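Side-chain contact in precorrin-3 methylase (PDB 3NUT), which probably transfers methyl groups from S-adenosylmethionine to a precorrin intermediate during the biosynthesis of adenosylcobalamin: residues F149-L152 and E153-L156. Residues are numbered along the deposited sequence; the frame is centred on the assembly and turned at random.
Sequences FEIL and EKRL
I151 lies alongside both K154 and R155 on one flank of helix 149-161, meeting the CE-NZ end of the one and the guanidinium of the other. CG2, placed anti to the backbone N while CG1 sits beside it (chi1 -56°), rests 4.0 Å from NH1 of R155, over one guanidinium face and offset toward its rim; CD1 comes within 3.9 Å of NZ of K154. A beta-branched side chain suits this place because it offers a methyl to each long neighbour. R155 bends at chi2 (-88°), and its guanidinium reaches the second subunit, where NH1 forms a salt bridge with D136. With an alanine in place of I151, the guanidinium would probably lose the methyl over that face, and the end of K154 one of its neighbours. L152 serves the buried flank: it approaches L156, although the modelled place of L156 CD2 is doubtful, and both leucines reach I140 on strand 137-141, so branched hydrocarbon packs between helix and sheet in this beta-alpha-beta unit. On a third flank, E153 sets its CB obliquely 4.1 Å from CE2 of F149, whose ring also receives R182 in a cation-pi contact; its extended chain packs on I186 and makes a long, weak ion pair from OE1 to NE of R157. Successive i to i+4 bonds run beneath: E153 N to F149 O at 3.1 Å, K154 N to E150 O, and R155 N to I151 O at 2.9 Å. One helix thus serves apolar packing within the subunit on one flank and charge pairing between subunits on another.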
loop_
_atom_site.group_PDB
_atom_site.type_symbol
_atom_site.label_atom_id
_atom_site.label_comp_id
_atom_site.label_asym_id
_atom_site.label_seq_id
_atom_site.Cartn_x
_atom_site.Cartn_y
_atom_site.Cartn_z
ATOM N N PHE A 149 22.267 -2.631 -11.226
ATOM C CA PHE A 149 21.513 -3.897 -11.262
ATOM C C PHE A 149 21.813 -4.793 -10.044
ATOM O O PHE A 149 20.935 -5.495 -9.535
ATOM C CB PHE A 149 21.771 -4.653 -12.576
ATOM C CG PHE A 149 20.973 -5.914 -12.705
ATOM C CD1 PHE A 149 19.693 -5.889 -13.254
ATOM C CD2 PHE A 149 21.486 -7.130 -12.245
ATOM C CE1 PHE A 149 18.941 -7.056 -13.352
ATOM C CE2 PHE A 149 20.741 -8.298 -12.340
ATOM C CZ PHE A 149 19.469 -8.260 -12.893
ATOM N N GLU A 150 23.060 -4.743 -9.590
ATOM C CA GLU A 150 23.525 -5.419 -8.386
ATOM C C GLU A 150 22.532 -5.361 -7.209
ATOM O O GLU A 150 22.218 -6.395 -6.615
ATOM C CB GLU A 150 24.869 -4.807 -7.991
ATOM C CG GLU A 150 25.710 -5.617 -7.026
ATOM C CD GLU A 150 26.734 -4.741 -6.305
ATOM O OE1 GLU A 150 27.957 -4.916 -6.549
ATOM O OE2 GLU A 150 26.307 -3.860 -5.515
ATOM N N ILE A 151 22.035 -4.165 -6.882
ATOM C CA ILE A 151 21.140 -3.991 -5.728
ATOM C C ILE A 151 19.743 -4.603 -5.928
ATOM O O ILE A 151 19.186 -5.235 -5.020
ATOM C CB ILE A 151 20.997 -2.515 -5.325
ATOM C CG1 ILE A 151 22.374 -1.880 -5.038
ATOM C CG2 ILE A 151 20.005 -2.367 -4.132
ATOM C CD1 ILE A 151 23.067 -2.347 -3.738
ATOM N N LEU A 152 19.177 -4.400 -7.109
ATOM C CA LEU A 152 17.920 -5.040 -7.494
ATOM C C LEU A 152 17.966 -6.571 -7.316
ATOM O O LEU A 152 16.983 -7.203 -6.879
ATOM C CB LEU A 152 17.584 -4.681 -8.946
ATOM C CG LEU A 152 16.309 -5.290 -9.511
ATOM C CD1 LEU A 152 15.132 -5.000 -8.578
ATOM C CD2 LEU A 152 16.028 -4.801 -10.941
ATOM N N GLU A 153 19.116 -7.155 -7.652
ATOM C CA GLU A 153 19.318 -8.595 -7.545
ATOM C C GLU A 153 19.342 -9.006 -6.067
ATOM O O GLU A 153 18.666 -9.963 -5.670
ATOM C CB GLU A 153 20.602 -9.010 -8.282
ATOM C CG GLU A 153 20.713 -10.521 -8.559
ATOM C CD GLU A 153 22.137 -10.989 -8.885
ATOM O OE1 GLU A 153 22.269 -12.173 -9.283
ATOM O OE2 GLU A 153 23.114 -10.204 -8.733
ATOM N N LYS A 154 20.092 -8.266 -5.254
ATOM C CA LYS A 154 20.112 -8.506 -3.809
ATOM C C LYS A 154 18.682 -8.443 -3.225
ATOM O O LYS A 154 18.335 -9.211 -2.312
ATOM C CB LYS A 154 21.060 -7.517 -3.110
ATOM C CG LYS A 154 21.002 -7.516 -1.567
ATOM C CD LYS A 154 21.915 -6.458 -0.937
ATOM C CE LYS A 154 21.342 -5.045 -1.087
ATOM N NZ LYS A 154 22.143 -4.025 -0.303
ATOM N N ARG A 155 17.855 -7.555 -3.780
ATOM C CA ARG A 155 16.492 -7.383 -3.299
ATOM C C ARG A 155 15.652 -8.574 -3.739
ATOM O O ARG A 155 14.937 -9.160 -2.923
ATOM C CB ARG A 155 15.862 -6.064 -3.791
ATOM C CG ARG A 155 16.490 -4.794 -3.222
ATOM C CD ARG A 155 15.845 -4.358 -1.905
ATOM N NE ARG A 155 16.572 -3.304 -1.190
ATOM C CZ ARG A 155 16.754 -2.061 -1.651
ATOM N NH1 ARG A 155 16.278 -1.717 -2.857
ATOM N NH2 ARG A 155 17.409 -1.155 -0.901
ATOM N N LEU A 156 15.747 -8.930 -5.019
ATOM C CA LEU A 156 14.960 -10.050 -5.539
ATOM C C LEU A 156 15.197 -11.327 -4.759
ATOM O O LEU A 156 14.263 -11.905 -4.245
ATOM C CB LEU A 156 15.245 -10.306 -7.011
ATOM C CG LEU A 156 14.456 -9.622 -8.123
ATOM C CD1 LEU A 156 13.067 -9.118 -7.672
ATOM C CD2 LEU A 156 15.277 -8.520 -8.697
#